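Local coordinates for protein inactive glucansucrase (Lactobacillus reuteri, PDB 5JBD) that belongs to glycosyl hydrolase family 70 and combines a TIM barrel with antiparallel beta sheets and a bound calcium ion, at residues 249-254 with 827-833; 265-271 with 727-731; 340-346 with 383-389; 506-510 with 547-553. One frame throughout, in Å; residues are numbered along the deposited sequence.

Overall arrangement
Contacts 1, 2 and 3 are largely buried, whereas contact 4 is only partly so; its centre lies about 42 Å from the centre of the chain, the farthest of the four. Contact 3 joins two neighbouring strands of the parallel barrel sheet through backbone bonds, sulfur and aromatic rings. Contacts 1 and 2 hold consecutive helices, 249-263 and 265-269, against chain that comes much later in the sequence; their centres are about 25 Å apart. Contact 1 relies on one direct backbone bond, two waters and aliphatic packing, contact 2 on two tyrosines laid against helical backbone. In contact 4 weak bonds from one asparagine amide, to a sulfur and to another amide, and aliphatic groups tie a hairpin turn to another antiparallel sheet.

Contact 1: 249-254 with 827-833; sequences PVVQAE and PDPTVRI
Pro249, at the start of helix 249-263, is joined to Asp828 by the single direct hydrogen bond between the two segments: Asp828 N donates to Pro249 O at 3.0 Å, with an N-H...O angle of 169°. The donor stands 67° out of the carbonyl plane. Ala253 N, bonding within the helix, reaches Pro249 O from the opposite face, so two amides grip one oxygen.

Two waters extend the polar link. One donates both to Val250 O and to Val831 O, the latter at 2.8 Å; the other donates to Glu254 OE1 and accepts from Ile833 N. Glu254 OE2 is bound by Tyr713 OH.

The apolar part centres on Val250. Its CG1, anti to the backbone N (chi1 177°), meets Val831 CG1 at 3.9 Å and Ile833 CG1 at 3.8 Å, while CG2 runs alongside the Asp828 carboxylate. Ile833 CD1 ends 3.8 Å from Glu254 CB and also touches Val251 CG2. Ala253 CB packs close over the loop backbone, 3.4 Å from Asp828 O.

An Asx turn supports the loop, Asp828 OD1 accepting from Thr830 N; Thr830 OG1 donates to the same oxygen. Helix 249-263 belongs to the helical surroundings of the TIM barrel, and the loop lies between helix 805-811, where Leu805 touches Ala253, and strand 841-845; Gln797 of helix 794-800 bonds both Ile833 O and Glu254 OE2.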
# COMPACT_ATOMS: atom_id res chain seq x y z
N PRO A 249 4.52 9.75 -20.70
CA PRO A 249 4.58 8.64 -21.68
C PRO A 249 5.76 7.68 -21.54
O PRO A 249 5.61 6.49 -21.84
CB PRO A 249 4.63 9.36 -23.04
CG PRO A 249 4.02 10.68 -22.79
CD PRO A 249 4.40 11.05 -21.37
N VAL A 250 6.90 8.17 -21.06
CA VAL A 250 8.07 7.31 -20.79
C VAL A 250 7.80 6.38 -19.60
O VAL A 250 8.14 5.19 -19.65
CB VAL A 250 9.38 8.12 -20.60
CG1 VAL A 250 10.55 7.20 -20.26
CG2 VAL A 250 9.72 8.94 -21.85
N VAL A 251 7.17 6.90 -18.56
CA VAL A 251 6.76 6.09 -17.42
C VAL A 251 5.73 5.04 -17.86
O VAL A 251 5.77 3.88 -17.42
CB VAL A 251 6.23 6.96 -16.26
CG1 VAL A 251 5.70 6.09 -15.11
CG2 VAL A 251 7.34 7.85 -15.73
N GLN A 252 4.81 5.44 -18.75
CA GLN A 252 3.76 4.51 -19.20
C GLN A 252 4.39 3.33 -19.95
O GLN A 252 3.98 2.19 -19.74
CB GLN A 252 2.72 5.23 -20.06
CG GLN A 252 1.88 6.20 -19.25
CD GLN A 252 0.81 6.91 -20.05
OE1 GLN A 252 0.73 6.79 -21.27
NE2 GLN A 252 -0.03 7.66 -19.35
N ALA A 253 5.41 3.61 -20.78
CA ALA A 253 6.15 2.54 -21.44
C ALA A 253 6.90 1.66 -20.43
O ALA A 253 6.90 0.44 -20.55
CB ALA A 253 7.11 3.11 -22.48
N GLU A 254 7.51 2.27 -19.41
CA GLU A 254 8.18 1.50 -18.35
C GLU A 254 7.24 0.56 -17.57
O GLU A 254 7.64 -0.55 -17.20
CB GLU A 254 8.99 2.43 -17.41
CG GLU A 254 9.57 1.80 -16.13
CD GLU A 254 10.47 0.59 -16.34
OE1 GLU A 254 10.96 0.36 -17.47
OE2 GLU A 254 10.69 -0.15 -15.36
N PRO A 827 2.42 5.76 -25.28
CA PRO A 827 3.62 5.46 -24.50
C PRO A 827 4.88 5.53 -25.39
O PRO A 827 4.82 5.20 -26.58
CB PRO A 827 3.38 4.04 -23.98
CG PRO A 827 1.90 3.86 -24.01
CD PRO A 827 1.39 4.71 -25.15
N ASP A 828 5.98 5.99 -24.80
CA ASP A 828 7.20 6.36 -25.51
C ASP A 828 8.30 5.38 -25.12
O ASP A 828 8.89 5.50 -24.05
CB ASP A 828 7.60 7.79 -25.13
CG ASP A 828 8.84 8.29 -25.87
OD1 ASP A 828 9.44 7.56 -26.70
OD2 ASP A 828 9.22 9.44 -25.60
N PRO A 829 8.57 4.38 -25.98
CA PRO A 829 9.59 3.40 -25.67
C PRO A 829 11.02 3.85 -26.04
O PRO A 829 11.96 3.05 -25.87
CB PRO A 829 9.16 2.22 -26.53
CG PRO A 829 8.66 2.87 -27.77
CD PRO A 829 8.04 4.18 -27.34
N THR A 830 11.20 5.08 -26.52
CA THR A 830 12.53 5.53 -27.00
C THR A 830 13.50 5.93 -25.89
O THR A 830 14.67 6.21 -26.17
CB THR A 830 12.45 6.70 -28.01
OG1 THR A 830 11.97 7.89 -27.35
CG2 THR A 830 11.56 6.35 -29.19
N VAL A 831 13.01 5.99 -24.65
CA VAL A 831 13.81 6.33 -23.48
C VAL A 831 13.63 5.21 -22.47
O VAL A 831 12.49 4.79 -22.20
CB VAL A 831 13.37 7.69 -22.87
CG1 VAL A 831 14.11 7.97 -21.57
CG2 VAL A 831 13.58 8.81 -23.87
N ARG A 832 14.74 4.70 -21.94
CA ARG A 832 14.71 3.68 -20.90
C ARG A 832 14.89 4.34 -19.55
O ARG A 832 15.78 5.18 -19.37
CB ARG A 832 15.82 2.65 -21.13
CG ARG A 832 15.62 1.81 -22.38
CD ARG A 832 16.72 0.77 -22.56
NE ARG A 832 16.88 -0.13 -21.40
CZ ARG A 832 17.76 -1.14 -21.34
NH1 ARG A 832 18.57 -1.40 -22.37
NH2 ARG A 832 17.83 -1.89 -20.24
N ILE A 833 14.05 3.97 -18.58
CA ILE A 833 14.24 4.42 -17.20
C ILE A 833 15.21 3.46 -16.48
O ILE A 833 14.80 2.41 -15.99
CB ILE A 833 12.90 4.53 -16.44
CG1 ILE A 833 12.00 5.55 -17.15
CG2 ILE A 833 13.16 4.95 -15.00
CD1 ILE A 833 10.63 5.76 -16.52
O HOH W 1 10.30 3.66 -20.85
O HOH W 2 12.09 2.13 -19.18

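Contact 2: 265-271 with 727-731; sequences YGKLMGY and GEELA
In the helical surroundings of the TIM barrel, Tyr265 and Tyr271, at opposite ends of a short helix and its exit turn, press on the first turn of helix 727-739, which leads into barrel strand 743-748. The short helix closes in a Schellman motif: Tyr271 N bonds Gly266 O, Gly270 N bonds Lys267 O weakly, and Gly270 has positive phi (70°). The axes of segments 265-269 and 727-731 approach to 10.1 Å at 134° between their directions; the closest backbone approach is at Gly266 and Ala731, with the tyrosines packing beside it.

Gly727 offers both tyrosines bare backbone. Tyr265, with CG anti to its own N (chi1 179°), sends OH to within 3.2 Å of Gly727 CA, while Gly727 O lies in the ring plane at the edge, near CE2. Leu730 CD2 is 4.2 Å from the same CE2. Outside the pair, Leu715 touches both Tyr265 and Leu730, and Phe261 of helix 249-263 meets the Tyr265 ring with planes nearly perpendicular.

The Tyr271 ring lies between the Glu728 backbone and a side-chain carbon of its own segment. Glu728 CA lies 3.8 Å above one face, offset toward the rim, and Met269 CB lies 3.5 Å above the opposite face; Tyr265 OH sits in plane at the edge. At the root of the side chain, Tyr271 CB packs against Ala731 CB at 3.7 Å. At the phenol end, one water accepts from Glu728 N at 3.0 Å and makes a weak bond to Tyr271 OH at 3.4 Å.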
# COMPACT_ATOMS: atom_id res chain seq x y z
N TYR A 265 8.45 -13.80 -15.28
CA TYR A 265 9.51 -13.66 -14.27
C TYR A 265 10.58 -14.76 -14.27
O TYR A 265 11.78 -14.49 -14.45
CB TYR A 265 8.91 -13.49 -12.86
CG TYR A 265 9.95 -13.38 -11.78
CD1 TYR A 265 10.72 -12.22 -11.66
CD2 TYR A 265 10.20 -14.42 -10.90
CE1 TYR A 265 11.71 -12.11 -10.69
CE2 TYR A 265 11.17 -14.31 -9.90
CZ TYR A 265 11.91 -13.15 -9.81
OH TYR A 265 12.91 -13.03 -8.87
N GLY A 266 10.16 -16.00 -14.06
CA GLY A 266 11.10 -17.12 -13.98
C GLY A 266 11.93 -17.30 -15.26
O GLY A 266 13.15 -17.47 -15.20
N LYS A 267 11.25 -17.27 -16.41
CA LYS A 267 11.93 -17.41 -17.71
C LYS A 267 12.99 -16.35 -17.89
O LYS A 267 14.09 -16.65 -18.30
CB LYS A 267 10.93 -17.35 -18.87
CG LYS A 267 10.15 -18.64 -19.02
CD LYS A 267 9.32 -18.77 -20.27
CE LYS A 267 8.81 -20.20 -20.43
NZ LYS A 267 7.79 -20.35 -21.51
N LEU A 268 12.65 -15.12 -17.56
CA LEU A 268 13.55 -13.99 -17.76
C LEU A 268 14.72 -13.93 -16.77
O LEU A 268 15.75 -13.35 -17.09
CB LEU A 268 12.77 -12.69 -17.72
CG LEU A 268 11.80 -12.50 -18.88
CD1 LEU A 268 10.98 -11.25 -18.66
CD2 LEU A 268 12.54 -12.46 -20.22
N MET A 269 14.57 -14.53 -15.59
CA MET A 269 15.66 -14.59 -14.59
C MET A 269 16.52 -15.85 -14.70
O MET A 269 17.56 -15.93 -14.05
CB MET A 269 15.09 -14.51 -13.17
CG MET A 269 14.48 -13.16 -12.83
SD MET A 269 15.61 -11.75 -13.02
CE MET A 269 16.87 -12.19 -11.82
N GLY A 270 16.10 -16.81 -15.51
CA GLY A 270 16.73 -18.13 -15.53
C GLY A 270 16.44 -18.93 -14.27
O GLY A 270 17.20 -19.83 -13.92
N TYR A 271 15.32 -18.64 -13.61
CA TYR A 271 14.86 -19.41 -12.47
C TYR A 271 13.87 -20.46 -13.01
O TYR A 271 13.91 -20.80 -14.21
CB TYR A 271 14.22 -18.47 -11.45
CG TYR A 271 15.12 -17.42 -10.82
CD1 TYR A 271 16.52 -17.53 -10.85
CD2 TYR A 271 14.57 -16.34 -10.16
CE1 TYR A 271 17.32 -16.57 -10.26
CE2 TYR A 271 15.37 -15.38 -9.56
CZ TYR A 271 16.74 -15.50 -9.61
OH TYR A 271 17.54 -14.55 -9.02
N GLY A 727 14.03 -14.64 -4.90
CA GLY A 727 13.43 -14.72 -6.22
C GLY A 727 13.38 -16.14 -6.74
O GLY A 727 12.40 -16.53 -7.39
N GLU A 728 14.44 -16.91 -6.47
CA GLU A 728 14.49 -18.32 -6.88
C GLU A 728 13.39 -19.11 -6.19
O GLU A 728 12.72 -19.94 -6.81
CB GLU A 728 15.84 -18.97 -6.53
CG GLU A 728 16.21 -20.10 -7.44
CD GLU A 728 17.57 -20.71 -7.12
OE1 GLU A 728 18.59 -19.98 -7.09
OE2 GLU A 728 17.60 -21.92 -6.89
N GLU A 729 13.23 -18.87 -4.90
CA GLU A 729 12.15 -19.51 -4.13
C GLU A 729 10.76 -19.12 -4.68
O GLU A 729 9.92 -19.99 -4.91
CB GLU A 729 12.28 -19.15 -2.65
CG GLU A 729 13.39 -19.93 -1.93
CD GLU A 729 13.71 -19.40 -0.55
OE1 GLU A 729 13.28 -18.26 -0.21
OE2 GLU A 729 14.41 -20.11 0.21
N LEU A 730 10.56 -17.82 -4.93
CA LEU A 730 9.32 -17.33 -5.54
C LEU A 730 8.97 -18.08 -6.83
O LEU A 730 7.84 -18.56 -7.00
CB LEU A 730 9.41 -15.82 -5.82
CG LEU A 730 8.23 -15.17 -6.58
CD1 LEU A 730 6.90 -15.43 -5.88
CD2 LEU A 730 8.44 -13.68 -6.72
N ALA A 731 9.94 -18.19 -7.74
CA ALA A 731 9.69 -18.89 -9.01
C ALA A 731 9.32 -20.36 -8.82
O ALA A 731 8.42 -20.86 -9.51
CB ALA A 731 10.90 -18.76 -9.93
O HOH W 3 17.07 -15.70 -5.86

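Contact 3: 340-346 with 383-389; sequences YMDSGEF and TPNWSFV
Tyr340 and Met341 run parallel to Asn385 and Trp386 as neighbouring strands of the TIM barrel, linked by a beta-alpha-beta crossover that passes through helix 343-354. Three backbone bonds fix the register: Tyr340 N to Pro384 O at 3.0 Å, Trp386 N to Tyr340 O at 2.9 Å and Asp342 N to Trp386 O at 2.9 Å.

On the face carrying Met341 and Trp386, the methionine lies over the indole. Met341 CG is 4.1 Å from the centroid of the five-membered ring, over its face, and SD, 3.5 Å from Trp386 CZ2, makes an oblique Met-aromatic contact with the six-membered ring and a more distant one with the Phe388 ring. A bend at chi3 (100°) then turns CE to Phe388, 3.7 Å from its CE1. Phe346, from the first turn of the helix, sets CB over the face of the Phe388 ring; the two rings are near parallel (planes at 21°) but slid apart with little overlap. Val389 O sits at the edge of Phe346, in its plane.

Beyond this shell, Trp386 NE1 is held by Asn320 O. A water donates to Asp342 O and accepts from Phe388 N, bridging the two chains where the direct backbone bonds end. On the other face, another water donates to Asp342 OD2 and Asn385 OD1, while Ser369 OG and Ile370 N bond the aspartate. Thr459 OG1 and Asp458 O bond the Asn385 amide, whose ND2 also donates to Thr383 O at 2.8 Å, in the amide plane and almost straight (175°).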
# COMPACT_ATOMS: atom_id res chain seq x y z
N TYR A 340 -13.65 -5.00 -10.77
CA TYR A 340 -13.96 -3.92 -9.83
C TYR A 340 -13.97 -4.46 -8.38
O TYR A 340 -14.54 -5.53 -8.13
CB TYR A 340 -15.36 -3.30 -10.18
CG TYR A 340 -15.93 -2.48 -9.05
CD1 TYR A 340 -15.40 -1.24 -8.74
CD2 TYR A 340 -16.99 -2.96 -8.27
CE1 TYR A 340 -15.88 -0.50 -7.67
CE2 TYR A 340 -17.49 -2.21 -7.21
CZ TYR A 340 -16.92 -0.99 -6.90
OH TYR A 340 -17.37 -0.24 -5.83
N MET A 341 -13.39 -3.73 -7.42
CA MET A 341 -13.44 -4.16 -6.00
C MET A 341 -14.72 -3.67 -5.32
O MET A 341 -14.92 -2.47 -5.14
CB MET A 341 -12.21 -3.67 -5.21
CG MET A 341 -12.07 -4.31 -3.84
SD MET A 341 -10.47 -4.07 -3.04
CE MET A 341 -10.83 -2.73 -1.91
N ASP A 342 -15.59 -4.60 -4.94
CA ASP A 342 -16.88 -4.27 -4.31
C ASP A 342 -16.71 -3.96 -2.82
O ASP A 342 -17.11 -4.75 -1.95
CB ASP A 342 -17.89 -5.41 -4.56
CG ASP A 342 -19.31 -5.07 -4.10
OD1 ASP A 342 -19.65 -3.88 -3.88
OD2 ASP A 342 -20.10 -6.01 -4.00
N SER A 343 -16.13 -2.80 -2.53
CA SER A 343 -15.92 -2.38 -1.15
C SER A 343 -17.23 -2.18 -0.40
O SER A 343 -17.28 -2.36 0.83
CB SER A 343 -15.04 -1.11 -1.09
OG SER A 343 -15.68 0.03 -1.61
N GLY A 344 -18.29 -1.78 -1.12
CA GLY A 344 -19.62 -1.65 -0.56
C GLY A 344 -20.07 -2.88 0.20
O GLY A 344 -20.62 -2.76 1.29
N GLU A 345 -19.79 -4.06 -0.36
CA GLU A 345 -20.15 -5.33 0.28
C GLU A 345 -19.41 -5.52 1.60
O GLU A 345 -20.00 -6.00 2.57
CB GLU A 345 -19.88 -6.52 -0.66
CG GLU A 345 -20.11 -7.91 -0.07
CD GLU A 345 -21.58 -8.26 0.19
OE1 GLU A 345 -22.46 -7.56 -0.33
OE2 GLU A 345 -21.86 -9.23 0.93
N PHE A 346 -18.13 -5.15 1.62
CA PHE A 346 -17.35 -5.22 2.86
C PHE A 346 -17.94 -4.35 3.98
O PHE A 346 -18.13 -4.83 5.10
CB PHE A 346 -15.88 -4.83 2.61
CG PHE A 346 -15.12 -4.49 3.86
CD1 PHE A 346 -14.66 -5.50 4.70
CD2 PHE A 346 -14.90 -3.17 4.22
CE1 PHE A 346 -13.97 -5.19 5.87
CE2 PHE A 346 -14.22 -2.85 5.39
CZ PHE A 346 -13.77 -3.86 6.21
N THR A 383 -21.70 -6.08 -12.82
CA THR A 383 -20.32 -5.62 -12.95
C THR A 383 -19.35 -6.68 -12.42
O THR A 383 -19.43 -7.03 -11.23
CB THR A 383 -20.13 -4.33 -12.15
OG1 THR A 383 -21.07 -3.37 -12.62
CG2 THR A 383 -18.70 -3.79 -12.30
N PRO A 384 -18.44 -7.20 -13.29
CA PRO A 384 -17.43 -8.18 -12.84
C PRO A 384 -16.64 -7.64 -11.67
O PRO A 384 -16.07 -6.54 -11.77
CB PRO A 384 -16.53 -8.35 -14.08
CG PRO A 384 -17.42 -8.06 -15.23
CD PRO A 384 -18.32 -6.96 -14.75
N ASN A 385 -16.66 -8.35 -10.55
CA ASN A 385 -16.16 -7.78 -9.31
C ASN A 385 -15.53 -8.83 -8.40
O ASN A 385 -15.80 -10.03 -8.54
CB ASN A 385 -17.26 -7.03 -8.55
CG ASN A 385 -18.29 -7.96 -7.96
OD1 ASN A 385 -18.15 -8.43 -6.82
ND2 ASN A 385 -19.30 -8.28 -8.75
N TRP A 386 -14.69 -8.35 -7.49
CA TRP A 386 -14.14 -9.16 -6.40
C TRP A 386 -14.56 -8.55 -5.05
O TRP A 386 -14.77 -7.34 -4.95
CB TRP A 386 -12.60 -9.35 -6.50
CG TRP A 386 -11.72 -8.14 -6.46
CD1 TRP A 386 -11.74 -7.06 -7.30
CD2 TRP A 386 -10.60 -7.94 -5.58
NE1 TRP A 386 -10.73 -6.18 -6.98
CE2 TRP A 386 -10.00 -6.70 -5.94
CE3 TRP A 386 -10.04 -8.68 -4.53
CZ2 TRP A 386 -8.89 -6.18 -5.27
CZ3 TRP A 386 -8.92 -8.16 -3.87
CH2 TRP A 386 -8.37 -6.92 -4.24
N SER A 387 -14.79 -9.41 -4.07
CA SER A 387 -15.34 -8.97 -2.79
C SER A 387 -14.58 -9.66 -1.68
O SER A 387 -13.92 -10.68 -1.91
CB SER A 387 -16.85 -9.29 -2.70
OG SER A 387 -17.11 -10.67 -2.95
N PHE A 388 -14.70 -9.14 -0.47
CA PHE A 388 -13.95 -9.66 0.66
C PHE A 388 -14.64 -9.38 1.99
O PHE A 388 -15.40 -8.41 2.13
CB PHE A 388 -12.54 -9.03 0.66
CG PHE A 388 -12.57 -7.54 0.78
CD1 PHE A 388 -12.83 -6.75 -0.34
CD2 PHE A 388 -12.42 -6.92 2.01
CE1 PHE A 388 -12.89 -5.37 -0.24
CE2 PHE A 388 -12.50 -5.54 2.12
CZ PHE A 388 -12.72 -4.77 0.99
N VAL A 389 -14.31 -10.22 2.98
CA VAL A 389 -14.62 -10.02 4.40
C VAL A 389 -13.49 -9.25 5.10
O VAL A 389 -13.74 -8.40 5.97
CB VAL A 389 -14.85 -11.38 5.11
CG1 VAL A 389 -14.93 -11.24 6.63
CG2 VAL A 389 -16.12 -12.06 4.58
O HOH W 4 -19.93 -8.62 -4.68
O HOH W 5 -16.39 -6.90 -0.36

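Contact 4: 506-510 with 547-553; sequences LNNNL and MAQQSVA
Asn507, in the tight turn between strands 501-505 and 510-515, reaches across to Met547, in the loop before strand 550-555, and Gln550, at its start. Its CB passes Gln550 OE1 at 4.1 Å. CG sits between the backbone N and the carbonyl carbon (chi1 63°), which lets the amide both fold back on the turn and face the other segment. OD1 turns back to its own turn and accepts from Asn509 N at 2.9 Å in its carbonyl plane, an Asx turn within the type I turn from Asn507 to Leu510. ND2 faces the other segment with two weak, straight bonds: to Met547 SD at 3.5 Å and to Gln550 OE1 at 3.2 Å, both at 169°. Gln550 is itself oriented by NE2 donating to Ala548 O at 3.1 Å.

Beside this polar bridge, the Leu506 and Val552 side chains cross at about a right angle, CD1 of Leu506 3.9 Å from Val552 CB, and Leu510 CD2 meets Val552 CG1 at 4.0 Å. Val601 of strand 596-605 touches Leu510 and Met547. With both cross-segment bonds weak, aliphatic packing between the two antiparallel sheets probably carries much of the contact, while Asn507, through its Asx turn, seems to matter more for the shape of the turn.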
# COMPACT_ATOMS: atom_id res chain seq x y z
N LEU A 506 -36.68 -13.56 6.40
CA LEU A 506 -37.61 -14.49 7.07
C LEU A 506 -38.30 -13.83 8.26
O LEU A 506 -39.41 -14.20 8.61
CB LEU A 506 -36.88 -15.76 7.50
CG LEU A 506 -36.20 -16.54 6.37
CD1 LEU A 506 -35.32 -17.63 6.95
CD2 LEU A 506 -37.20 -17.13 5.36
N ASN A 507 -37.61 -12.89 8.90
CA ASN A 507 -38.23 -11.99 9.88
C ASN A 507 -37.40 -10.72 9.81
O ASN A 507 -36.55 -10.63 8.93
CB ASN A 507 -38.31 -12.63 11.29
CG ASN A 507 -36.94 -12.94 11.89
OD1 ASN A 507 -36.00 -12.16 11.78
ND2 ASN A 507 -36.84 -14.10 12.55
N ASN A 508 -37.59 -9.76 10.70
CA ASN A 508 -36.92 -8.46 10.54
C ASN A 508 -35.39 -8.51 10.67
O ASN A 508 -34.72 -7.62 10.16
CB ASN A 508 -37.48 -7.40 11.51
CG ASN A 508 -37.13 -5.97 11.09
OD1 ASN A 508 -37.10 -5.63 9.89
ND2 ASN A 508 -36.81 -5.13 12.08
N ASN A 509 -34.86 -9.56 11.30
CA ASN A 509 -33.42 -9.68 11.53
C ASN A 509 -32.78 -10.97 11.03
O ASN A 509 -31.65 -11.27 11.40
CB ASN A 509 -33.14 -9.50 13.03
CG ASN A 509 -33.74 -8.23 13.58
OD1 ASN A 509 -33.42 -7.13 13.12
ND2 ASN A 509 -34.65 -8.36 14.52
N LEU A 510 -33.46 -11.71 10.15
CA LEU A 510 -32.97 -13.01 9.68
C LEU A 510 -33.26 -13.15 8.19
O LEU A 510 -34.39 -12.89 7.77
CB LEU A 510 -33.65 -14.13 10.45
CG LEU A 510 -33.36 -15.60 10.07
CD1 LEU A 510 -32.00 -16.03 10.58
CD2 LEU A 510 -34.44 -16.49 10.64
N MET A 547 -32.99 -13.08 19.30
CA MET A 547 -34.08 -13.54 18.44
C MET A 547 -34.81 -14.71 19.07
O MET A 547 -34.18 -15.68 19.51
CB MET A 547 -33.55 -13.93 17.05
CG MET A 547 -34.61 -14.34 16.04
SD MET A 547 -33.92 -14.74 14.43
CE MET A 547 -33.18 -16.34 14.79
N ALA A 548 -36.14 -14.61 19.12
CA ALA A 548 -36.96 -15.67 19.70
C ALA A 548 -36.89 -16.93 18.84
O ALA A 548 -36.76 -16.85 17.61
CB ALA A 548 -38.42 -15.21 19.85
N GLN A 549 -36.97 -18.09 19.49
CA GLN A 549 -36.97 -19.36 18.77
C GLN A 549 -38.23 -19.47 17.92
O GLN A 549 -39.32 -19.09 18.38
CB GLN A 549 -36.84 -20.56 19.71
CG GLN A 549 -36.83 -21.91 19.00
CD GLN A 549 -36.41 -23.04 19.94
OE1 GLN A 549 -37.16 -23.43 20.83
NE2 GLN A 549 -35.22 -23.58 19.71
N GLN A 550 -38.07 -20.00 16.71
CA GLN A 550 -39.15 -20.13 15.74
C GLN A 550 -38.80 -21.09 14.62
O GLN A 550 -37.62 -21.40 14.40
CB GLN A 550 -39.49 -18.77 15.12
CG GLN A 550 -38.40 -18.20 14.20
CD GLN A 550 -38.54 -16.70 14.02
OE1 GLN A 550 -39.17 -16.25 13.07
NE2 GLN A 550 -38.00 -15.93 14.96
N SER A 551 -39.82 -21.50 13.89
CA SER A 551 -39.67 -22.28 12.67
C SER A 551 -39.67 -21.33 11.46
O SER A 551 -40.35 -20.31 11.49
CB SER A 551 -40.80 -23.28 12.55
OG SER A 551 -40.63 -24.12 11.43
N VAL A 552 -38.89 -21.66 10.42
CA VAL A 552 -38.85 -20.89 9.18
C VAL A 552 -38.92 -21.82 7.98
O VAL A 552 -38.49 -22.97 8.07
CB VAL A 552 -37.59 -20.01 9.07
CG1 VAL A 552 -37.59 -18.95 10.17
CG2 VAL A 552 -36.31 -20.85 9.16
N ALA A 553 -39.42 -21.30 6.85
CA ALA A 553 -39.60 -22.08 5.63
C ALA A 553 -38.67 -21.51 4.55
O ALA A 553 -38.84 -20.35 4.15
CB ALA A 553 -41.05 -22.00 5.18